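Local structure of monoacylglycerol lipase (Palaeococcus ferrophilus, 6QE2) at residues A[5-10]-A[42-47]; A[61-66]-A[178-183]; A[186-191]-A[215-220]. The protein probably hydrolyses monoacylglycerols to glycerol and free fatty acids, as a serine hydrolase of the alpha/beta-hydrolase superfamily. All coordinates share one frame; numbering follows the deposited sequence. Where two conformers were deposited one is given.

Interaction 1 of 3, residues A[5-10]-A[42-47]; sequences RAKFGT and GVYAFD
R5 and K7 of strand 5-8 rest against the ring of Y44 on strand 42-46, on one face of an antiparallel pair. Followed outward, R5 starts with CB 4.0 Å from Y44 CE1. Its CG lies 4.3 Å from CB of F46, the residue across the non-hydrogen-bonded pair, and CD then comes within 3.4 Å of Y44 OH. At the tip the guanidinium brings NH1 back to donate to Y44 OH (3.1 Å, 161° at the hydrogen). The phenol oxygen lies in the guanidinium plane, while the two flat groups stand 89° apart. Y44 CG is anti to the backbone N (chi1 -165°), and the end of the ring comes nearer the edge strand, where K7 CG packs 3.6 Å from CD2. A phenylalanine at Y44 would keep that packing but would probably leave R5 NH1 and E76 OE1 without the hydroxyl they share. The reverse face is apolar: F8 turns its ring edge to A45, CE1 being 3.9 Å from CB, and the small alanine leaves room for the ring. Paired backbone bonds join A6 with A45 and F8 with V43. F8 and V43 pack on I33 of helix 30-38, R5, Y44 and F46 meet I73 of helix 63-77, and strand 15-19 continues the alpha/beta-hydrolase sheet beyond strand 42-46.

Interaction 2 of 3, residues A[61-66]-A[178-183]; sequences TSVEEA and FDNMER
V63 and E64, in the first turn of helix 63-77, meet N180 of helix 171-186. The fold is that of an alpha/beta-hydrolase, and helix 171-186 belongs to the long insertion between strands 106-110 and 195-200 that in such lipases usually supplies the cap. V63 and N180 point at each other tip to tip, with V63 CB 3.6 Å from N180 ND2. The branched valine thus presents a compact apolar surface to the amide, while L88 and T92 of helix 88-99 also touch it. E64 comes to the same amide obliquely, its carboxylate plane 55° from the amide plane. A bend at chi2 (84°) sets CD off the extended path, and OE2 then accepts from N180 ND2 at 2.9 Å in a nearly straight bond. The acceptor lies in the amide plane, yet the donor stands above the plane of the carboxylate. Asparagine suits this place because its two ends do different work: ND2 also donates to S176 O, while OD1 accepts from R95 NE. E64 OE1 is bonded to S176 OG, so both carboxylate oxygens are tied to helix 171-186. R183, whose NH2 forms a salt bridge with D179 OD2, keeps NH1 4.0 Å from E64 OE2; its charge probably offsets part of the repulsion between E64 and D179. Water 2 mediates between the two acids, donating to E64 OE2 at 2.8 Å and also to D179 OD2. S62, just before V63, is the N-cap of helix 63-77, its OG accepting from E65 N at 3.0 Å. Water 1 bridges N180 and R183: it donates to N180 OD1 at 2.7 Å and accepts from R183 NH1 at 3.0 Å, lying in the plane of the guanidinium.

Interaction 3 of 3, residues A[186-191]-A[215-220]; sequences KEAERI and FEELKV
The carboxylate of E189 has K219 alongside it: K219 CG stands off the carboxylate plane, 3.5 Å from E189 CD, and CE lies on the same side, 3.3 Å from OE2. The two side chains run side by side and point the same way, so the K219 methylenes, not its ammonium, lie against the carboxylate and CG of E189. A chi4 of -102° places K219 NZ 4.3 Å from E189 OE2, beyond a salt bridge, and NZ donates instead to L218 O from above the carbonyl plane. A second flat group, the R190 guanidinium, meets E187 at its edge through a salt bridge within segment 186-191. This segment makes a 3-10 turn on the way from helix 171-186 to strand 195-200, and it packs against the end of helix 209-217, the helix of the beta-alpha-beta unit joining strands 195-200 and 223-228. A188 suits a place where its CA comes 5.1 Å from L218 CA: its lone methyl CB is 3.6 Å from E217 CB. E217 sends its carboxylate to H185. L218 CD2 touches I191 CD1 at 3.7 Å, two branched apolar chains crossing obliquely in a buried spot. No direct hydrogen bond crosses the contact; water does this work. Water 4 donates to E189 OE2 and E217 O, while water 3 donates to A188 O and I191 O and accepts from K219 N at 2.9 Å.

Helix 63-77 connects interactions 1 and 2: its side chains cover strands 5-8 and 42-46, and its first turn meets helix 171-186. Their centres are 23 Å apart, with nearest atoms about 5 Å apart. Interaction 3 follows interaction 2 directly along the chain, centre to centre 17 Å, and R95 of helix 88-99 bonds to both N180 and E187. Interaction 2 comes nearest the bound lauryl dimethylamine-N-oxide, which touches F178 and lies about 9 Å from the V63 side chain, against about 14 Å from that of F46; both V63 and F46 lie near the probable nucleophile elbow. Interaction 3 is centred 18 Å from the centre of the chain and 29 Å from that of interaction 1.

Interaction 1 of 3, residues A[5-10]-A[42-47]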
# COMPACT_ATOMS: atom_id res chain seq x y z
N ARG A 5 2.67 16.69 -0.40
CA ARG A 5 2.03 16.22 -1.62
C ARG A 5 2.88 16.64 -2.80
O ARG A 5 3.40 17.75 -2.82
CB ARG A 5 0.63 16.83 -1.76
CG ARG A 5 -0.31 16.57 -0.60
CD ARG A 5 -1.45 17.58 -0.64
NE ARG A 5 -2.48 17.31 0.36
CZ ARG A 5 -3.64 16.73 0.10
NH1 ARG A 5 -3.92 16.34 -1.14
NH2 ARG A 5 -4.52 16.53 1.07
N ALA A 6 3.02 15.77 -3.78
CA ALA A 6 3.80 16.11 -4.95
C ALA A 6 3.25 15.49 -6.21
O ALA A 6 2.85 14.34 -6.21
CB ALA A 6 5.24 15.68 -4.75
N LYS A 7 3.22 16.27 -7.28
CA LYS A 7 2.78 15.74 -8.56
C LYS A 7 3.98 15.62 -9.49
O LYS A 7 4.80 16.54 -9.59
CB LYS A 7 1.72 16.64 -9.21
CG LYS A 7 0.44 16.79 -8.40
CD LYS A 7 -0.66 17.42 -9.24
CE LYS A 7 -0.52 18.93 -9.34
NZ LYS A 7 -1.85 19.59 -9.33
N PHE A 8 4.08 14.48 -10.17
CA PHE A 8 5.19 14.19 -11.06
C PHE A 8 4.67 13.88 -12.46
O PHE A 8 3.67 13.17 -12.61
CB PHE A 8 6.02 12.99 -10.57
CG PHE A 8 6.63 13.17 -9.20
CD1 PHE A 8 5.99 12.67 -8.07
CD2 PHE A 8 7.83 13.85 -9.04
CE1 PHE A 8 6.55 12.83 -6.81
CE2 PHE A 8 8.38 14.02 -7.78
CZ PHE A 8 7.74 13.51 -6.67
N GLY A 9 5.33 14.43 -13.47
CA GLY A 9 5.02 14.09 -14.84
C GLY A 9 3.79 14.79 -15.37
O GLY A 9 3.21 15.68 -14.74
N THR A 10 3.40 14.39 -16.58
CA THR A 10 2.27 14.93 -17.31
C THR A 10 1.22 13.84 -17.50
O THR A 10 1.56 12.74 -17.96
CB THR A 10 2.71 15.47 -18.68
OG1 THR A 10 3.76 16.43 -18.50
CG2 THR A 10 1.54 16.13 -19.39
N GLY A 42 0.76 10.80 -15.15
CA GLY A 42 1.10 11.64 -14.03
C GLY A 42 1.00 10.79 -12.78
O GLY A 42 0.21 9.86 -12.72
N VAL A 43 1.83 11.10 -11.79
CA VAL A 43 1.80 10.40 -10.51
C VAL A 43 1.58 11.44 -9.42
O VAL A 43 2.28 12.46 -9.37
CB VAL A 43 3.09 9.61 -10.24
CG1 VAL A 43 3.03 8.94 -8.86
CG2 VAL A 43 3.31 8.56 -11.33
N TYR A 44 0.59 11.20 -8.57
CA TYR A 44 0.31 12.05 -7.42
C TYR A 44 0.80 11.29 -6.19
O TYR A 44 0.26 10.23 -5.86
CB TYR A 44 -1.18 12.38 -7.32
CG TYR A 44 -1.51 13.53 -6.38
CD1 TYR A 44 -1.23 13.45 -5.02
CD2 TYR A 44 -2.10 14.68 -6.86
CE1 TYR A 44 -1.53 14.49 -4.17
CE2 TYR A 44 -2.40 15.73 -6.01
CZ TYR A 44 -2.12 15.63 -4.66
OH TYR A 44 -2.42 16.66 -3.81
N ALA A 45 1.82 11.82 -5.54
CA ALA A 45 2.40 11.19 -4.37
C ALA A 45 2.08 12.01 -3.13
O ALA A 45 1.94 13.24 -3.19
CB ALA A 45 3.92 11.04 -4.51
N PHE A 46 1.97 11.33 -2.00
CA PHE A 46 1.83 12.02 -0.73
C PHE A 46 2.45 11.14 0.34
O PHE A 46 2.59 9.93 0.17
CB PHE A 46 0.36 12.33 -0.38
CG PHE A 46 -0.46 11.09 -0.05
CD1 PHE A 46 -1.06 10.35 -1.06
CD2 PHE A 46 -0.61 10.67 1.26
CE1 PHE A 46 -1.81 9.22 -0.76
CE2 PHE A 46 -1.35 9.53 1.56
CZ PHE A 46 -1.95 8.80 0.55
N ASP A 47 2.83 11.76 1.45
CA ASP A 47 3.27 11.03 2.62
C ASP A 47 2.15 11.04 3.64
O ASP A 47 1.55 12.09 3.91
CB ASP A 47 4.55 11.64 3.20
CG ASP A 47 5.78 11.34 2.34
OD1 ASP A 47 5.65 10.59 1.35
OD2 ASP A 47 6.88 11.84 2.66

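Interaction 2 of 3, residues A[61-66]-A[178-183]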
# COMPACT_ATOMS: atom_id res chain seq x y z
N THR A 61 -1.84 7.52 12.64
CA THR A 61 -2.81 7.78 11.59
C THR A 61 -3.77 6.59 11.46
O THR A 61 -3.87 5.77 12.36
CB THR A 61 -2.12 8.06 10.24
OG1 THR A 61 -3.10 8.37 9.24
CG2 THR A 61 -1.29 6.89 9.81
N SER A 62 -4.47 6.49 10.35
CA SER A 62 -5.40 5.39 10.16
C SER A 62 -5.68 5.16 8.69
O SER A 62 -5.42 6.01 7.87
CB SER A 62 -6.72 5.64 10.89
OG SER A 62 -7.45 6.69 10.30
N VAL A 63 -6.23 3.99 8.37
CA VAL A 63 -6.57 3.68 7.00
C VAL A 63 -7.69 4.61 6.53
O VAL A 63 -7.69 5.06 5.41
CB VAL A 63 -7.03 2.23 6.85
CG1 VAL A 63 -7.61 2.01 5.47
CG2 VAL A 63 -5.88 1.27 7.11
N GLU A 64 -8.63 4.88 7.42
CA GLU A 64 -9.73 5.79 7.15
C GLU A 64 -9.21 7.20 6.85
O GLU A 64 -9.72 7.87 5.98
CB GLU A 64 -10.69 5.79 8.33
CG GLU A 64 -11.42 4.48 8.52
CD GLU A 64 -10.64 3.44 9.30
OE1 GLU A 64 -9.53 3.72 9.75
OE2 GLU A 64 -11.15 2.33 9.47
N GLU A 65 -8.19 7.64 7.57
CA GLU A 65 -7.61 8.94 7.32
C GLU A 65 -7.00 8.98 5.92
O GLU A 65 -7.21 9.92 5.17
CB GLU A 65 -6.58 9.29 8.38
CG GLU A 65 -5.98 10.67 8.21
CD GLU A 65 -5.28 11.16 9.46
OE1 GLU A 65 -4.73 10.34 10.20
OE2 GLU A 65 -5.28 12.39 9.67
N ALA A 66 -6.25 7.95 5.56
CA ALA A 66 -5.64 7.87 4.25
C ALA A 66 -6.68 7.88 3.13
O ALA A 66 -6.49 8.52 2.11
CB ALA A 66 -4.76 6.64 4.13
N PHE A 178 -5.95 -3.93 11.52
CA PHE A 178 -6.55 -5.26 11.64
C PHE A 178 -8.03 -5.24 11.32
O PHE A 178 -8.55 -6.18 10.72
CB PHE A 178 -6.28 -5.82 13.05
CG PHE A 178 -4.83 -6.08 13.28
CD1 PHE A 178 -4.14 -6.97 12.45
CD2 PHE A 178 -4.15 -5.40 14.28
CE1 PHE A 178 -2.76 -7.20 12.61
CE2 PHE A 178 -2.79 -5.61 14.46
CZ PHE A 178 -2.08 -6.48 13.62
N ASP A 179 -8.71 -4.15 11.70
CA ASP A 179 -10.11 -4.01 11.34
C ASP A 179 -10.27 -3.94 9.82
O ASP A 179 -11.17 -4.57 9.27
CB ASP A 179 -10.70 -2.76 11.97
CG ASP A 179 -12.18 -2.57 11.62
OD1 ASP A 179 -12.99 -3.49 11.87
OD2 ASP A 179 -12.55 -1.49 11.12
N ASN A 180 -9.44 -3.14 9.16
CA ASN A 180 -9.62 -3.03 7.71
C ASN A 180 -9.17 -4.30 6.97
O ASN A 180 -9.69 -4.58 5.88
CB ASN A 180 -8.93 -1.78 7.19
CG ASN A 180 -9.76 -0.60 7.44
OD1 ASN A 180 -10.73 -0.34 6.69
ND2 ASN A 180 -9.43 0.14 8.50
N MET A 181 -8.23 -5.08 7.52
CA MET A 181 -7.90 -6.36 6.91
C MET A 181 -9.13 -7.25 6.81
O MET A 181 -9.40 -7.86 5.77
CB MET A 181 -6.80 -7.04 7.72
CG MET A 181 -6.45 -8.39 7.24
SD MET A 181 -5.16 -9.12 8.27
CE MET A 181 -3.83 -7.95 7.89
N GLU A 182 -9.90 -7.34 7.90
CA GLU A 182 -11.14 -8.11 7.89
C GLU A 182 -12.13 -7.55 6.88
O GLU A 182 -12.74 -8.30 6.10
CB GLU A 182 -11.75 -8.10 9.29
CG GLU A 182 -10.98 -8.95 10.27
CD GLU A 182 -11.75 -9.12 11.58
OE1 GLU A 182 -11.73 -10.24 12.14
OE2 GLU A 182 -12.37 -8.14 12.03
N ARG A 183 -12.34 -6.23 6.90
CA ARG A 183 -13.35 -5.64 6.04
C ARG A 183 -12.97 -5.78 4.58
O ARG A 183 -13.85 -5.86 3.72
CB ARG A 183 -13.56 -4.17 6.39
CG ARG A 183 -14.15 -4.02 7.78
CD ARG A 183 -14.34 -2.53 7.99
NE ARG A 183 -14.90 -2.25 9.30
CZ ARG A 183 -14.93 -1.04 9.85
NH1 ARG A 183 -14.40 0.01 9.22
NH2 ARG A 183 -15.45 -0.89 11.06
O HOH W 1 -12.98 1.23 6.86
O HOH W 2 -10.93 0.80 11.84

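Interaction 3 of 3, residues A[186-191]-A[215-220]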
# COMPACT_ATOMS: atom_id res chain seq x y z
N LYS A 186 -14.46 -9.01 3.59
CA LYS A 186 -15.92 -9.05 3.68
C LYS A 186 -16.58 -8.26 2.55
O LYS A 186 -17.64 -8.65 2.05
CB LYS A 186 -16.37 -8.52 5.04
CG LYS A 186 -16.10 -9.47 6.18
CD LYS A 186 -16.58 -8.89 7.51
CE LYS A 186 -16.32 -9.86 8.65
NZ LYS A 186 -16.71 -9.28 9.96
N GLU A 187 -15.97 -7.15 2.14
CA GLU A 187 -16.55 -6.25 1.15
C GLU A 187 -15.93 -6.42 -0.24
O GLU A 187 -16.07 -5.52 -1.08
CB GLU A 187 -16.42 -4.80 1.62
CG GLU A 187 -17.04 -4.56 2.99
CD GLU A 187 -17.07 -3.10 3.38
OE1 GLU A 187 -16.70 -2.23 2.56
OE2 GLU A 187 -17.47 -2.81 4.53
N ALA A 188 -15.28 -7.56 -0.50
CA ALA A 188 -14.57 -7.76 -1.76
C ALA A 188 -15.50 -7.58 -2.96
O ALA A 188 -15.07 -7.06 -4.01
CB ALA A 188 -13.93 -9.14 -1.78
N GLU A 189 -16.76 -7.99 -2.84
CA GLU A 189 -17.71 -7.90 -3.94
C GLU A 189 -18.09 -6.46 -4.29
O GLU A 189 -18.72 -6.25 -5.34
CB GLU A 189 -18.96 -8.71 -3.63
CG GLU A 189 -18.68 -10.19 -3.43
CD GLU A 189 -19.91 -11.06 -3.60
OE1 GLU A 189 -21.03 -10.52 -3.66
OE2 GLU A 189 -19.75 -12.30 -3.66
N ARG A 190 -17.75 -5.48 -3.46
CA ARG A 190 -18.07 -4.09 -3.75
C ARG A 190 -17.17 -3.49 -4.82
O ARG A 190 -17.53 -2.47 -5.41
CB ARG A 190 -17.98 -3.24 -2.49
CG ARG A 190 -18.93 -3.67 -1.39
CD ARG A 190 -18.91 -2.71 -0.21
NE ARG A 190 -19.44 -1.39 -0.54
CZ ARG A 190 -19.27 -0.31 0.22
NH1 ARG A 190 -18.60 -0.39 1.36
NH2 ARG A 190 -19.78 0.86 -0.16
N ILE A 191 -16.01 -4.11 -5.08
CA ILE A 191 -15.10 -3.56 -6.07
C ILE A 191 -15.69 -3.73 -7.46
O ILE A 191 -16.11 -4.84 -7.84
CB ILE A 191 -13.72 -4.23 -5.98
CG1 ILE A 191 -13.07 -3.87 -4.62
CG2 ILE A 191 -12.85 -3.74 -7.18
CD1 ILE A 191 -11.66 -4.28 -4.47
N PHE A 215 -8.53 -12.58 -4.27
CA PHE A 215 -8.73 -12.75 -5.69
C PHE A 215 -9.98 -13.59 -5.95
O PHE A 215 -10.80 -13.25 -6.78
CB PHE A 215 -7.51 -13.44 -6.28
CG PHE A 215 -7.59 -13.68 -7.75
CD1 PHE A 215 -7.25 -12.68 -8.63
CD2 PHE A 215 -7.99 -14.90 -8.24
CE1 PHE A 215 -7.32 -12.90 -9.98
CE2 PHE A 215 -8.05 -15.12 -9.60
CZ PHE A 215 -7.72 -14.12 -10.47
N GLU A 216 -10.13 -14.67 -5.21
CA GLU A 216 -11.29 -15.54 -5.31
C GLU A 216 -12.57 -14.87 -4.80
O GLU A 216 -13.66 -15.18 -5.24
CB GLU A 216 -11.01 -16.90 -4.68
CG GLU A 216 -9.64 -17.38 -5.11
CD GLU A 216 -9.41 -18.86 -4.96
OE1 GLU A 216 -9.89 -19.46 -3.99
OE2 GLU A 216 -8.71 -19.42 -5.82
N GLU A 217 -12.42 -13.95 -3.85
CA GLU A 217 -13.55 -13.26 -3.26
C GLU A 217 -14.07 -12.15 -4.16
O GLU A 217 -15.23 -11.79 -4.08
CB GLU A 217 -13.17 -12.69 -1.90
CG GLU A 217 -13.13 -13.73 -0.79
CD GLU A 217 -12.25 -13.32 0.36
OE1 GLU A 217 -12.26 -14.02 1.39
OE2 GLU A 217 -11.55 -12.32 0.25
N LEU A 218 -13.21 -11.60 -5.00
CA LEU A 218 -13.63 -10.54 -5.88
C LEU A 218 -14.64 -11.03 -6.90
O LEU A 218 -14.58 -12.16 -7.33
CB LEU A 218 -12.43 -9.97 -6.63
CG LEU A 218 -11.36 -9.22 -5.86
CD1 LEU A 218 -10.14 -9.07 -6.75
CD2 LEU A 218 -11.86 -7.87 -5.41
N LYS A 219 -15.57 -10.15 -7.28
CA LYS A 219 -16.58 -10.48 -8.26
C LYS A 219 -16.32 -9.77 -9.58
O LYS A 219 -16.87 -10.15 -10.60
CB LYS A 219 -17.97 -10.15 -7.75
CG LYS A 219 -18.50 -11.16 -6.76
CD LYS A 219 -18.44 -12.58 -7.31
CE LYS A 219 -18.18 -13.59 -6.21
NZ LYS A 219 -16.75 -14.03 -6.22
N VAL A 220 -15.50 -8.73 -9.55
CA VAL A 220 -15.14 -8.03 -10.77
C VAL A 220 -14.42 -9.00 -11.70
O VAL A 220 -13.62 -9.83 -11.26
CB VAL A 220 -14.27 -6.79 -10.45
CG1 VAL A 220 -12.95 -7.21 -9.79
CG2 VAL A 220 -14.02 -5.96 -11.69
O HOH W 3 -15.43 -7.29 -6.73
O HOH W 4 -17.18 -12.87 -2.12